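Local coordinates for protein carboxylesterase SOBER1 (Arabidopsis thaliana, PDB 6AVX) that hydrolyses carboxylic esters with short acyl chains and phosphatidylcholine, and restrains the plant hypersensitive response to a bacterial effector, at residues P41-N46 with R57-V62; G110-L115 with W134-S139; P153-H158 with K202-W207. The protein carries 1 engineered substitution. All blocks are in the same frame, centred on the assembly; numbering follows the deposited sequence.

Contact 1. Residues P41-N46 with R57-V62; sequences PSAPFN and RSWFDV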
loop_
_atom_site.group_PDB
_atom_site.type_symbol
_atom_site.label_atom_id
_atom_site.label_comp_id
_atom_site.label_asym_id
_atom_site.label_seq_id
_atom_site.Cartn_x
_atom_site.Cartn_y
_atom_site.Cartn_z
ATOM N N PRO A 41 9.572 2.436 7.307
ATOM C CA PRO A 41 10.794 2.811 6.578
ATOM C C PRO A 41 10.634 4.170 5.922
ATOM O O PRO A 41 9.529 4.716 5.818
ATOM C CB PRO A 41 10.938 1.702 5.533
ATOM C CG PRO A 41 9.531 1.278 5.278
ATOM C CD PRO A 41 8.867 1.338 6.637
ATOM N N SER A 42 11.754 4.717 5.430
ATOM C CA SER A 42 11.751 5.991 4.724
ATOM C C SER A 42 12.287 5.800 3.315
ATOM O O SER A 42 13.341 5.181 3.123
ATOM C CB SER A 42 12.606 7.016 5.450
ATOM O OG SER A 42 11.994 7.378 6.667
ATOM N N ALA A 43 11.576 6.340 2.342
ATOM C CA ALA A 43 11.991 6.224 0.962
ATOM C C ALA A 43 13.279 7.017 0.730
ATOM O O ALA A 43 13.544 8.011 1.408
ATOM C CB ALA A 43 10.912 6.776 0.030
ATOM N N PRO A 44 14.068 6.640 -0.268
ATOM C CA PRO A 44 15.243 7.435 -0.628
ATOM C C PRO A 44 14.851 8.778 -1.195
ATOM O O PRO A 44 13.727 8.997 -1.658
ATOM C CB PRO A 44 15.934 6.600 -1.713
ATOM C CG PRO A 44 15.337 5.226 -1.609
ATOM C CD PRO A 44 13.916 5.480 -1.158
ATOM N N PHE A 45 15.827 9.686 -1.185
ATOM C CA PHE A 45 15.711 10.974 -1.863
ATOM C C PHE A 45 15.906 10.769 -3.361
ATOM O O PHE A 45 17.015 10.470 -3.824
ATOM C CB PHE A 45 16.739 11.959 -1.305
ATOM C CG PHE A 45 16.390 12.449 0.060
ATOM C CD1 PHE A 45 15.413 13.415 0.224
ATOM C CD2 PHE A 45 16.986 11.920 1.182
ATOM C CE1 PHE A 45 15.050 13.858 1.473
ATOM C CE2 PHE A 45 16.629 12.375 2.457
ATOM C CZ PHE A 45 15.648 13.336 2.589
ATOM N N ASN A 46 14.843 10.964 -4.132
ATOM C CA ASN A 46 14.859 10.791 -5.574
ATOM C C ASN A 46 14.271 12.032 -6.227
ATOM O O ASN A 46 13.415 12.707 -5.634
ATOM C CB ASN A 46 13.991 9.596 -5.998
ATOM C CG ASN A 46 14.553 8.275 -5.565
ATOM O OD1 ASN A 46 15.634 7.870 -5.990
ATOM N ND2 ASN A 46 13.823 7.563 -4.732
ATOM N N ARG A 57 11.905 12.633 -0.556
ATOM C CA ARG A 57 11.702 11.214 -0.306
ATOM C C ARG A 57 10.567 10.735 -1.195
ATOM O O ARG A 57 9.479 11.326 -1.212
ATOM C CB ARG A 57 11.365 10.958 1.152
ATOM C CG ARG A 57 12.497 11.239 2.101
ATOM C CD ARG A 57 12.296 10.490 3.424
ATOM N NE ARG A 57 13.349 10.803 4.393
ATOM C CZ ARG A 57 14.563 10.280 4.379
ATOM N NH1 ARG A 57 15.455 10.667 5.283
ATOM N NH2 ARG A 57 14.911 9.365 3.498
ATOM N N SER A 58 10.812 9.677 -1.953
ATOM C CA SER A 58 9.845 9.198 -2.931
ATOM C C SER A 58 10.136 7.738 -3.225
ATOM O O SER A 58 11.265 7.383 -3.573
ATOM C CB SER A 58 9.978 10.005 -4.213
ATOM O OG SER A 58 9.100 9.493 -5.190
ATOM N N TRP A 59 9.115 6.885 -3.101
ATOM C CA TRP A 59 9.323 5.467 -3.358
ATOM C C TRP A 59 9.641 5.177 -4.817
ATOM O O TRP A 59 10.396 4.251 -5.111
ATOM C CB TRP A 59 8.101 4.650 -2.922
ATOM C CG TRP A 59 7.864 4.678 -1.446
ATOM C CD1 TRP A 59 6.853 5.315 -0.791
ATOM C CD2 TRP A 59 8.674 4.063 -0.440
ATOM N NE1 TRP A 59 6.994 5.138 0.561
ATOM C CE2 TRP A 59 8.101 4.379 0.807
ATOM C CE3 TRP A 59 9.829 3.282 -0.462
ATOM C CZ2 TRP A 59 8.648 3.947 2.013
ATOM C CZ3 TRP A 59 10.365 2.865 0.735
ATOM C CH2 TRP A 59 9.774 3.190 1.948
ATOM N N PHE A 60 9.006 5.885 -5.749
ATOM C CA PHE A 60 9.151 5.648 -7.182
ATOM C C PHE A 60 8.655 6.910 -7.883
ATOM O O PHE A 60 7.916 7.697 -7.307
ATOM C CB PHE A 60 8.390 4.390 -7.625
ATOM C CG PHE A 60 6.906 4.435 -7.348
ATOM C CD1 PHE A 60 6.052 5.102 -8.214
ATOM C CD2 PHE A 60 6.347 3.793 -6.249
ATOM C CE1 PHE A 60 4.676 5.150 -7.965
ATOM C CE2 PHE A 60 4.964 3.834 -6.012
ATOM C CZ PHE A 60 4.141 4.510 -6.872
ATOM N N ASP A 61 9.056 7.107 -9.130
ATOM C CA ASP A 61 8.736 8.370 -9.772
ATOM C C ASP A 61 7.253 8.439 -10.082
ATOM O O ASP A 61 6.628 7.443 -10.454
ATOM C CB ASP A 61 9.557 8.551 -11.042
ATOM C CG ASP A 61 9.567 9.983 -11.537
ATOM O OD1 ASP A 61 9.256 10.912 -10.760
ATOM O OD2 ASP A 61 9.915 10.153 -12.727
ATOM N N VAL A 62 6.708 9.644 -9.950
ATOM C CA VAL A 62 5.303 9.962 -10.184
ATOM C C VAL A 62 5.292 11.006 -11.298
ATOM O O VAL A 62 5.715 12.149 -11.072
ATOM C CB VAL A 62 4.640 10.491 -8.904
ATOM C CG1 VAL A 62 3.188 10.878 -9.170
ATOM C CG2 VAL A 62 4.747 9.455 -7.786
#

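Contact 2. Residues G110-L115 with W134-S139; sequences GGALTL and WVPFTS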
loop_
_atom_site.group_PDB
_atom_site.type_symbol
_atom_site.label_atom_id
_atom_site.label_comp_id
_atom_site.label_asym_id
_atom_site.label_seq_id
_atom_site.Cartn_x
_atom_site.Cartn_y
_atom_site.Cartn_z
ATOM N N GLY A 110 2.627 5.273 -1.129
ATOM C CA GLY A 110 2.906 4.085 -0.345
ATOM C C GLY A 110 1.820 3.031 -0.451
ATOM O O GLY A 110 2.087 1.841 -0.247
ATOM N N GLY A 111 0.587 3.448 -0.742
ATOM C CA GLY A 111 -0.474 2.491 -1.026
ATOM C C GLY A 111 -0.301 1.815 -2.377
ATOM O O GLY A 111 -0.504 0.605 -2.504
ATOM N N ALA A 112 0.060 2.581 -3.405
ATOM C CA ALA A 112 0.427 1.984 -4.684
ATOM C C ALA A 112 1.566 0.989 -4.501
ATOM O O ALA A 112 1.545 -0.115 -5.061
ATOM C CB ALA A 112 0.812 3.092 -5.658
ATOM N N LEU A 113 2.560 1.354 -3.697
ATOM C CA LEU A 113 3.677 0.448 -3.465
ATOM C C LEU A 113 3.248 -0.776 -2.685
ATOM O O LEU A 113 3.731 -1.885 -2.955
ATOM C CB LEU A 113 4.809 1.176 -2.747
ATOM C CG LEU A 113 6.047 0.330 -2.459
ATOM C CD1 LEU A 113 6.601 -0.326 -3.702
ATOM C CD2 LEU A 113 7.089 1.193 -1.791
ATOM N N THR A 114 2.361 -0.602 -1.716
ATOM C CA THR A 114 1.788 -1.741 -0.999
ATOM C C THR A 114 1.187 -2.738 -1.972
ATOM O O THR A 114 1.447 -3.945 -1.889
ATOM C CB THR A 114 0.720 -1.260 0.002
ATOM O OG1 THR A 114 1.356 -0.584 1.089
ATOM C CG2 THR A 114 -0.109 -2.400 0.564
ATOM N N LEU A 115 0.355 -2.244 -2.883
ATOM C CA LEU A 115 -0.301 -3.133 -3.822
ATOM C C LEU A 115 0.716 -3.888 -4.660
ATOM O O LEU A 115 0.641 -5.115 -4.802
ATOM C CB LEU A 115 -1.230 -2.327 -4.720
ATOM C CG LEU A 115 -2.115 -3.213 -5.593
ATOM C CD1 LEU A 115 -3.264 -3.780 -4.789
ATOM C CD2 LEU A 115 -2.626 -2.448 -6.801
ATOM N N TRP A 134 -3.310 3.892 -5.934
ATOM C CA TRP A 134 -3.644 3.688 -7.336
ATOM C C TRP A 134 -2.911 2.443 -7.799
ATOM O O TRP A 134 -2.050 1.921 -7.107
ATOM C CB TRP A 134 -3.283 4.904 -8.179
ATOM C CG TRP A 134 -1.809 5.217 -8.262
ATOM C CD1 TRP A 134 -0.941 4.787 -9.222
ATOM C CD2 TRP A 134 -1.053 6.074 -7.399
ATOM N NE1 TRP A 134 0.299 5.305 -8.998
ATOM C CE2 TRP A 134 0.263 6.122 -7.901
ATOM C CE3 TRP A 134 -1.367 6.833 -6.272
ATOM C CZ2 TRP A 134 1.267 6.876 -7.298
ATOM C CZ3 TRP A 134 -0.383 7.589 -5.680
ATOM C CH2 TRP A 134 0.926 7.619 -6.206
ATOM N N VAL A 135 -3.271 1.957 -8.984
ATOM C CA VAL A 135 -2.637 0.784 -9.574
ATOM C C VAL A 135 -1.398 1.258 -10.327
ATOM O O VAL A 135 -1.539 1.993 -11.312
ATOM C CB VAL A 135 -3.597 0.038 -10.505
ATOM C CG1 VAL A 135 -2.916 -1.197 -11.080
ATOM C CG2 VAL A 135 -4.848 -0.375 -9.741
ATOM N N PRO A 136 -0.180 0.888 -9.903
ATOM C CA PRO A 136 1.011 1.544 -10.444
ATOM C C PRO A 136 1.646 0.801 -11.597
ATOM O O PRO A 136 2.832 0.987 -11.877
ATOM C CB PRO A 136 1.947 1.578 -9.235
ATOM C CG PRO A 136 1.664 0.312 -8.581
ATOM C CD PRO A 136 0.176 0.080 -8.720
ATOM N N PHE A 137 0.864 -0.011 -12.284
ATOM C CA PHE A 137 1.348 -0.736 -13.448
ATOM C C PHE A 137 0.150 -1.128 -14.298
ATOM O O PHE A 137 -0.996 -0.971 -13.896
ATOM C CB PHE A 137 2.276 -1.915 -13.073
ATOM C CG PHE A 137 1.882 -2.696 -11.824
ATOM C CD1 PHE A 137 0.561 -2.967 -11.517
ATOM C CD2 PHE A 137 2.864 -3.207 -10.987
ATOM C CE1 PHE A 137 0.234 -3.711 -10.377
ATOM C CE2 PHE A 137 2.552 -3.951 -9.873
ATOM C CZ PHE A 137 1.236 -4.206 -9.566
ATOM N N THR A 138 0.433 -1.605 -15.513
ATOM C CA THR A 138 -0.604 -2.050 -16.431
ATOM C C THR A 138 -0.862 -3.541 -16.231
ATOM O O THR A 138 -0.168 -4.230 -15.474
ATOM C CB THR A 138 -0.210 -1.829 -17.894
ATOM O OG1 THR A 138 0.785 -2.791 -18.255
ATOM C CG2 THR A 138 0.314 -0.410 -18.152
ATOM N N SER A 139 -1.855 -4.060 -16.947
ATOM C CA SER A 139 -2.161 -5.476 -16.870
ATOM C C SER A 139 -1.043 -6.361 -17.425
ATOM O O SER A 139 -1.088 -7.570 -17.210
ATOM C CB SER A 139 -3.456 -5.776 -17.605
ATOM O OG SER A 139 -3.324 -5.389 -18.948
#

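Contact 3. Residues P153-H158 with K202-W207; sequences PILWSH and KYIESW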
loop_
_atom_site.group_PDB
_atom_site.type_symbol
_atom_site.label_atom_id
_atom_site.label_comp_id
_atom_site.label_asym_id
_atom_site.label_seq_id
_atom_site.Cartn_x
_atom_site.Cartn_y
_atom_site.Cartn_z
ATOM N N PRO A 153 -5.354 -11.072 0.888
ATOM C CA PRO A 153 -6.492 -10.154 0.779
ATOM C C PRO A 153 -6.034 -8.708 0.752
ATOM O O PRO A 153 -5.051 -8.325 1.396
ATOM C CB PRO A 153 -7.316 -10.445 2.035
ATOM C CG PRO A 153 -6.375 -11.011 2.993
ATOM C CD PRO A 153 -5.294 -11.732 2.202
ATOM N N ILE A 154 -6.761 -7.904 -0.019
ATOM C CA ILE A 154 -6.520 -6.466 -0.124
ATOM C C ILE A 154 -7.709 -5.739 0.480
ATOM O O ILE A 154 -8.863 -6.061 0.173
ATOM C CB ILE A 154 -6.330 -6.028 -1.584
ATOM C CG1 ILE A 154 -5.202 -6.808 -2.261
ATOM C CG2 ILE A 154 -6.075 -4.543 -1.662
ATOM C CD1 ILE A 154 -3.817 -6.612 -1.673
ATOM N N LEU A 155 -7.435 -4.758 1.319
ATOM C CA LEU A 155 -8.437 -3.798 1.771
ATOM C C LEU A 155 -8.051 -2.443 1.204
ATOM O O LEU A 155 -6.986 -1.920 1.544
ATOM C CB LEU A 155 -8.498 -3.733 3.297
ATOM C CG LEU A 155 -9.383 -2.608 3.850
ATOM C CD1 LEU A 155 -10.836 -2.785 3.449
ATOM C CD2 LEU A 155 -9.260 -2.541 5.344
ATOM N N TRP A 156 -8.890 -1.881 0.353
ATOM C CA TRP A 156 -8.635 -0.598 -0.282
ATOM C C TRP A 156 -9.592 0.425 0.306
ATOM O O TRP A 156 -10.807 0.241 0.218
ATOM C CB TRP A 156 -8.886 -0.718 -1.777
ATOM C CG TRP A 156 -8.368 0.428 -2.578
ATOM C CD1 TRP A 156 -8.756 1.732 -2.519
ATOM C CD2 TRP A 156 -7.335 0.371 -3.562
ATOM N NE1 TRP A 156 -8.027 2.486 -3.402
ATOM C CE2 TRP A 156 -7.144 1.667 -4.061
ATOM C CE3 TRP A 156 -6.547 -0.670 -4.067
ATOM C CZ2 TRP A 156 -6.212 1.948 -5.051
ATOM C CZ3 TRP A 156 -5.616 -0.395 -5.033
ATOM C CH2 TRP A 156 -5.456 0.907 -5.521
ATOM N N SER A 157 -9.053 1.487 0.893
ATOM C CA SER A 157 -9.816 2.569 1.500
ATOM C C SER A 157 -9.582 3.817 0.666
ATOM O O SER A 157 -8.435 4.123 0.338
ATOM C CB SER A 157 -9.306 2.818 2.919
ATOM O OG SER A 157 -9.498 1.675 3.748
ATOM N N HIS A 158 -10.640 4.538 0.301
ATOM C CA HIS A 158 -10.468 5.721 -0.542
ATOM C C HIS A 158 -11.544 6.743 -0.213
ATOM O O HIS A 158 -12.717 6.388 -0.021
ATOM C CB HIS A 158 -10.539 5.361 -2.026
ATOM C CG HIS A 158 -9.605 6.135 -2.903
ATOM N ND1 HIS A 158 -8.572 5.528 -3.592
ATOM C CD2 HIS A 158 -9.543 7.451 -3.220
ATOM C CE1 HIS A 158 -7.918 6.440 -4.286
ATOM N NE2 HIS A 158 -8.480 7.619 -4.071
ATOM N N LYS A 202 -9.273 2.689 12.257
ATOM C CA LYS A 202 -9.944 1.703 13.099
ATOM C C LYS A 202 -10.529 0.576 12.258
ATOM O O LYS A 202 -10.563 -0.582 12.689
ATOM C CB LYS A 202 -11.064 2.363 13.902
ATOM C CG LYS A 202 -10.641 3.451 14.853
ATOM C CD LYS A 202 -9.697 2.977 15.907
ATOM C CE LYS A 202 -9.440 4.096 16.913
ATOM N NZ LYS A 202 -8.495 3.688 17.973
ATOM N N TYR A 203 -11.041 0.896 11.075
ATOM C CA TYR A 203 -11.568 -0.147 10.205
ATOM C C TYR A 203 -10.460 -1.066 9.709
ATOM O O TYR A 203 -10.634 -2.295 9.654
ATOM C CB TYR A 203 -12.281 0.496 9.025
ATOM C CG TYR A 203 -13.153 -0.451 8.250
ATOM C CD1 TYR A 203 -14.440 -0.732 8.686
ATOM C CD2 TYR A 203 -12.715 -1.064 7.083
ATOM C CE1 TYR A 203 -15.264 -1.590 7.991
ATOM C CE2 TYR A 203 -13.537 -1.926 6.376
ATOM C CZ TYR A 203 -14.806 -2.188 6.844
ATOM O OH TYR A 203 -15.635 -3.041 6.156
ATOM N N ILE A 204 -9.299 -0.502 9.362
ATOM C CA ILE A 204 -8.150 -1.332 9.026
ATOM C C ILE A 204 -7.779 -2.223 10.203
ATOM O O ILE A 204 -7.490 -3.416 10.029
ATOM C CB ILE A 204 -6.975 -0.453 8.559
ATOM C CG1 ILE A 204 -7.319 0.230 7.230
ATOM C CG2 ILE A 204 -5.691 -1.286 8.438
ATOM C CD1 ILE A 204 -6.483 1.437 6.935
ATOM N N GLU A 205 -7.748 -1.663 11.416
ATOM C CA GLU A 205 -7.436 -2.470 12.595
ATOM C C GLU A 205 -8.405 -3.633 12.727
ATOM O O GLU A 205 -7.994 -4.766 12.987
ATOM C CB GLU A 205 -7.480 -1.609 13.854
ATOM C CG GLU A 205 -7.240 -2.411 15.143
ATOM C CD GLU A 205 -7.213 -1.548 16.377
ATOM O OE1 GLU A 205 -8.025 -0.604 16.429
ATOM O OE2 GLU A 205 -6.369 -1.790 17.251
ATOM N N SER A 206 -9.695 -3.370 12.555
ATOM C CA SER A 206 -10.688 -4.437 12.656
ATOM C C SER A 206 -10.464 -5.503 11.590
ATOM O O SER A 206 -10.655 -6.697 11.849
ATOM C CB SER A 206 -12.091 -3.855 12.538
ATOM O OG SER A 206 -12.382 -3.018 13.640
ATOM N N TRP A 207 -10.101 -5.086 10.373
ATOM C CA TRP A 207 -9.806 -6.025 9.291
ATOM C C TRP A 207 -8.579 -6.873 9.608
ATOM O O TRP A 207 -8.598 -8.087 9.402
ATOM C CB TRP A 207 -9.644 -5.219 8.005
ATOM C CG TRP A 207 -9.056 -5.906 6.807
ATOM C CD1 TRP A 207 -9.700 -6.678 5.884
ATOM C CD2 TRP A 207 -7.697 -5.801 6.366
ATOM N NE1 TRP A 207 -8.808 -7.064 4.898
ATOM C CE2 TRP A 207 -7.577 -6.538 5.175
ATOM C CE3 TRP A 207 -6.578 -5.142 6.862
ATOM C CZ2 TRP A 207 -6.368 -6.639 4.477
ATOM C CZ3 TRP A 207 -5.384 -5.246 6.171
ATOM C CH2 TRP A 207 -5.294 -5.981 4.994
HETATM O O HOH W 1 -9.959 -7.915 2.205
#

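Contact 1. Residues P41-N46 with R57-V62
At the open end of the small antiparallel hairpin formed by strands 45-48 and 54-57, Phe-45 and Arg-57 face each other as a non-hydrogen-bonded pair, and both chains then run on as loops that remain in contact. Backbone pairing survives one step further, where Ser-58 N donates to Pro-44 O at 3.0 Å; proline, with no N-H to give, serves here as an acceptor. Asn-46 adds a side-chain rung: its ND2 donates to Ser-58 O at 2.8 Å, lying in the plane of that carbonyl. On the other side of the pair, Arg-57 folds back over the first chain. Its CG stands over one face of the Phe-45 ring, the chain runs extended from CG to NE, and beyond it the guanidinium meets Ala-43 O, which accepts from NH2 at 2.8 Å within the guanidinium plane. That plane is clasped between Ser-42 CB on one face and Phe-45 CE2 on the other, the ring turned 41° from it. Arginine suits this partly exposed edge because its long apolar stem can pack while its head bonds.

Deeper in, Ala-43 CB sits 3.6 Å from the centroid of the six-membered ring of Trp-59, over the face, where a small methyl allows close approach. Pro-41 CG touches Trp-59 CH2 at 3.8 Å. The indole NE1 is satisfied by His-12 O, and Ser-58 OG by Gln-109. The arrangement is that of a beta-hairpin outside the central parallel sheet, its mouth packed beside the probable catalytic serine elbow of an alpha/beta hydrolase.

Contact 2. Residues G110-L115 with W134-S139
Ala-112 and Trp-134 make the tight part of this contact, in which the helix following the probable nucleophile elbow meets a loop from the carboxyl edge of the central sheet. Ala-112 CB lies over the indole face, 3.9 Å from the centroid of the five-membered ring, and only 3.4 Å from Trp-134 O. A methyl fits such a place: the helix backbone can come up to the loop with little between them. Trp-134 CB points away from the helix, but CG, between the backbone N and the carbonyl carbon (chi1 65°), lies nearer the methyl, and the indole presents a face to it. Pro-136 closes the other flank, its CG 3.5 Å from Ala-112 O and its CB 4.0 Å from Ala-112 CB; its rigid ring gives the loop a compact apolar surface.

One turn along, the fit relaxes. Leu-115 CD2 meets Val-135 CG2 and Pro-136 CD at 4.2 Å each, apolar contacts at the end of a leucine branch. Val-135 is partly exposed, and beyond Phe-137 the loop leaves the helix; Thr-138 and Ser-139 are exposed, the hydroxyl of Thr-138 paired with that of Ser-140. No hydrogen bond spans the two segments; the helix answers its own polar atoms, Gly-110 O taking both Thr-114 N and Thr-114 OG1, from opposite faces of its plane.

Trp-134 also touches Ser-108, the probable nucleophile. The loop follows strand 127-131 and has helix 109-120 on one side, while Val-78 of helix 75-94 packs on Pro-136, and Ala-173 and Phe-176 of helix 173-180 lie against Val-135.

Contact 3. Residues P153-H158 with K202-W207
Leu-155 is the bump and the helix turn bearing Tyr-203, Ile-204 and Trp-207 is the hollow that receives it. The strand and helix run nearly antiparallel, at 171°, with their axes 10.3 Å apart, a gap that large side chains must fill. Leu-155 CG is anti to the backbone N (chi1 172°), and the leucine branch and the indole of Trp-207 pass one another running opposite ways. Leu-155 CB presses over the centre of the indole face, 3.5 Å from Trp-207 CE2, while CD2 covers Trp-207 CG at 3.7 Å. The same CD2 reaches Ile-204 CG1 at 3.9 Å, and CD1 meets the rim of the tyrosine ring at Tyr-203 CE2, 4.1 Å away. Leucine's forked end thus fills a three-sided pocket: indole face, beta-branched chain and phenol edge. Pro-153 O comes to the indole edge, near its plane.

Tryptophan suits the helix face turned to the strand because its broad face packs while its one polar atom is still served: a water accepts from Trp-207 NE1 and donates to Ile-154 O, at 3.0 Å from each. Tyr-203 OH turns to Glu-185 on the next strand. With no direct hydrogen bond between the segments, the chemistry implies that helix 198-212 is held on strand 154-159 by apolar shape matching, with a water bridging Trp-207 NE1 and Ile-154 O.

Contacts 2 and 3 are buried in the body of the alpha/beta hydrolase fold, whereas contact 1 lies partly at the surface, on a beta-hairpin outside the central parallel sheet. Their chemistry follows: contact 1 joins its segments by direct hydrogen bonds together with CH-pi packing, contact 2 by packing without a hydrogen bond across it, contact 3 by apolar packing and a water. Helix 109-120 links the first two, since Leu-113 packs on Trp-59, and Phe-60 touches both Ala-112 and Trp-134. Trp-156, on the opposite side of strand 154-159 from helix 198-212, touches Trp-134 and Leu-115, tying contact 3 to contact 2. Contacts 1 and 3 do not touch and lie on opposite sides of the chain's centre.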